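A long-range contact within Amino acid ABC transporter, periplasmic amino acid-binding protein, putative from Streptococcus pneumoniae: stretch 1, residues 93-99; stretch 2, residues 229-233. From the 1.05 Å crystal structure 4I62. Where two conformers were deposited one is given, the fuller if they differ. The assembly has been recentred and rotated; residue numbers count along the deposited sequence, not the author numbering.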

ATOM      1  N   VAL A  93       2.139   1.846 -10.971  1.00  9.81           N
ATOM      2  CA  VAL A  93       2.579   0.496 -10.584  1.00  9.12           C
ATOM      3  C   VAL A  93       1.871  -0.614 -11.364  1.00  9.07           C
ATOM      4  O   VAL A  93       2.523  -1.484 -11.995  1.00  9.93           O
ATOM      5  N   LEU A  94       0.546  -0.603 -11.372  1.00  9.28           N
ATOM      6  CA  LEU A  94      -0.157  -1.656 -12.082  1.00  9.70           C
ATOM      7  C   LEU A  94       0.056  -1.592 -13.587  1.00 10.57           C
ATOM      8  O   LEU A  94       0.244  -2.637 -14.245  1.00 11.01           O
ATOM      9  N   ALA A  95       0.069  -0.389 -14.138  1.00 10.72           N
ATOM     10  CA  ALA A  95       0.306  -0.238 -15.574  1.00 11.72           C
ATOM     11  C   ALA A  95       1.639  -0.858 -15.983  1.00 11.44           C
ATOM     12  O   ALA A  95       1.753  -1.428 -17.069  1.00 12.85           O
ATOM     13  N   SER A  96       2.637  -0.754 -15.118  1.00 11.44           N
ATOM     14  CA  SER A  96       3.958  -1.284 -15.437  0.51 11.90           C
ATOM     15  C   SER A  96       3.949  -2.798 -15.493  1.00 11.78           C
ATOM     16  O   SER A  96       4.671  -3.403 -16.291  1.00 14.38           O
ATOM     17  N   VAL A  97       3.133  -3.426 -14.670  1.00 11.02           N
ATOM     18  CA  VAL A  97       2.990  -4.876 -14.761  1.00 11.96           C
ATOM     19  C   VAL A  97       2.245  -5.248 -16.040  1.00 12.92           C
ATOM     20  O   VAL A  97       2.641  -6.187 -16.765  1.00 14.18           O
ATOM     21  N   GLN A  98       1.192  -4.496 -16.363  1.00 12.91           N
ATOM     22  CA  GLN A  98       0.364  -4.822 -17.504  1.00 14.84           C
ATOM     23  C   GLN A  98       1.163  -4.776 -18.802  1.00 15.50           C
ATOM     24  O   GLN A  98       0.952  -5.603 -19.717  1.00 18.02           O
ATOM     25  N   SER A  99       2.070  -3.806 -18.908  1.00 14.66           N
ATOM     26  CA  SER A  99       2.848  -3.643 -20.130  1.00 16.43           C
ATOM     27  C   SER A  99       4.126  -4.474 -20.154  1.00 16.47           C
ATOM     28  O   SER A  99       4.837  -4.479 -21.156  1.00 20.60           O
ATOM     29  N   VAL A 229      -0.375  -9.839  -4.371  1.00  9.18           N
ATOM     30  CA  VAL A 229       0.618  -9.554  -5.391  1.00  9.05           C
ATOM     31  C   VAL A 229      -0.044  -9.613  -6.759  1.00  9.22           C
ATOM     32  O   VAL A 229      -0.744 -10.578  -7.063  1.00  9.76           O
ATOM     33  N   ALA A 230       0.159  -8.567  -7.568  1.00  8.89           N
ATOM     34  CA  ALA A 230      -0.433  -8.561  -8.922  1.00  9.25           C
ATOM     35  C   ALA A 230       0.585  -8.983  -9.941  1.00  9.67           C
ATOM     36  O   ALA A 230       1.786  -8.659  -9.846  1.00  9.74           O
ATOM     37  N   MET A 231       0.103  -9.690 -10.944  1.00 10.32           N
ATOM     38  CA  MET A 231       0.944 -10.143 -12.038  1.00 12.13           C
ATOM     39  C   MET A 231       0.098 -10.195 -13.315  1.00 11.50           C
ATOM     40  O   MET A 231      -1.121 -10.021 -13.273  1.00 12.93           O
ATOM     41  N   LYS A 232       0.761 -10.383 -14.444  1.00 12.45           N
ATOM     42  CA  LYS A 232       0.032 -10.463 -15.698  1.00 14.45           C
ATOM     43  C   LYS A 232      -0.918 -11.645 -15.704  1.00 14.47           C
ATOM     44  O   LYS A 232      -0.664 -12.693 -15.088  1.00 14.32           O
ATOM     45  N   LYS A 233      -2.016 -11.469 -16.435  1.00 18.31           N
ATOM     46  CA  LYS A 233      -3.049 -12.479 -16.546  0.52 22.04           C
ATOM     47  C   LYS A 233      -2.432 -13.757 -17.071  1.00 22.28           C
ATOM     48  O   LYS A 233      -1.507 -13.718 -17.884  1.00 20.71           O
TER

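A helix can rest on a strand far away in sequence without a hydrogen bond between them, through a mixture of side-chain and backbone contacts, and the contact between residues 93-99 and 229-233 is a compact example. The two axes run at 29° with a closest approach of 7.9 Å.

Along the helix, Val 93 (t) stays out of reach. Leu 94 leaves the backbone sideways, yet its m,t rotamer carries the end of the side chain inward, so that Leu 94 CD2 lies 3.7 Å from Ala 230 CB, a methyl group that itself points toward the helix. Ala 95 and Ser 96 (m) contribute nothing here. One turn after Val 93, the CA-to-CB bond of Val 97 points toward the strand. In its t rotamer, Val 97 CG1 sits 3.8 Å from Met 231 CA; there it meets backbone, and the CA-to-CB bond of Met 231 (p,t,p) points away from the helix. The aliphatic part of Lys 232 (m,t,p,p) continues the contact, with Lys 232 CG 3.3 Å from Val 97 O and 4.3 Å from Val 97 CG1.

The CA-to-CB bond of Gln 98 points away, and its chi1 and chi2 are both t; its contact is through the carbonyl: Gln 98 O is 3.6 Å from Lys 232 NZ, and no hydrogen bond forms. Ser 99 (p) also points away.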

ATOM      1  CB  VAL A  93       2.419   0.312  -9.063  1.00  8.86           C
ATOM      2  CG1 VAL A  93       2.469  -1.145  -8.648  1.00  9.76           C
ATOM      3  CG2 VAL A  93       3.478   1.085  -8.344  1.00 10.27           C
ATOM      4  CB  LEU A  94      -1.635  -1.674 -11.700  1.00  9.95           C
ATOM      5  CG  LEU A  94      -1.908  -2.141 -10.277  1.00 10.51           C
ATOM      6  CD1 LEU A  94      -3.360  -1.932  -9.871  1.00 12.79           C
ATOM      7  CD2 LEU A  94      -1.462  -3.624 -10.069  1.00 12.55           C
ATOM      8  CB  ALA A  95       0.259   1.227 -15.953  1.00 12.59           C
ATOM      9  CB  SER A  96       4.984  -0.794 -14.426  0.51 12.70           C
ATOM     10  OG  SER A  96       5.064   0.611 -14.513  0.51 16.57           O
ATOM     11  CB  VAL A  97       2.241  -5.396 -13.523  1.00 12.06           C
ATOM     12  CG1 VAL A  97       1.891  -6.899 -13.710  1.00 13.18           C
ATOM     13  CG2 VAL A  97       3.119  -5.210 -12.289  1.00 13.52           C
ATOM     14  CB  GLN A  98      -0.816  -3.851 -17.587  1.00 14.79           C
ATOM     15  CG  GLN A  98      -1.788  -4.172 -18.701  1.00 19.99           C
ATOM     16  CD  GLN A  98      -2.876  -3.140 -18.836  1.00 25.10           C
ATOM     17  OE1 GLN A  98      -2.664  -1.946 -18.580  1.00 23.51           O
ATOM     18  NE2 GLN A  98      -4.060  -3.586 -19.235  1.00 29.95           N
ATOM     19  CB  SER A  99       3.208  -2.181 -20.318  1.00 17.48           C
ATOM     20  OG  SER A  99       4.060  -1.746 -19.286  1.00 19.39           O
ATOM     21  CB  VAL A 229       1.736 -10.590  -5.310  1.00  9.54           C
ATOM     22  CG1 VAL A 229       2.734 -10.422  -6.465  1.00 10.12           C
ATOM     23  CG2 VAL A 229       2.403 -10.564  -3.937  1.00  9.84           C
ATOM     24  CB  ALA A 230      -0.949  -7.163  -9.277  1.00 10.36           C
ATOM     25  CB  MET A 231       1.574 -11.500 -11.709  1.00 13.40           C
ATOM     26  CG  MET A 231       0.588 -12.612 -11.605  1.00 14.11           C
ATOM     27  SD  MET A 231       1.205 -14.010 -10.630  1.00 16.08           S
ATOM     28  CE  MET A 231       0.887 -13.409  -8.965  1.00 18.43           C
ATOM     29  CB  LYS A 232       0.969 -10.497 -16.897  1.00 19.26           C
ATOM     30  CG  LYS A 232       1.340  -9.102 -17.403  1.00 24.88           C
ATOM     31  CD  LYS A 232       2.335  -9.184 -18.555  1.00 30.46           C
ATOM     32  CE  LYS A 232       1.722  -9.876 -19.762  1.00 37.38           C
ATOM     33  NZ  LYS A 232       0.535  -9.114 -20.272  1.00 39.52           N
ATOM     34  CB  LYS A 233      -4.138 -12.006 -17.518  0.52 25.35           C
ATOM     35  CG  LYS A 233      -5.479 -12.699 -17.348  0.52 26.92           C
ATOM     36  CD  LYS A 233      -6.056 -12.344 -16.001  0.52 25.46           C
ATOM     37  CE  LYS A 233      -7.500 -12.776 -15.856  0.52 25.71           C
ATOM     38  NZ  LYS A 233      -8.013 -12.373 -14.512  0.52 22.96           N
TER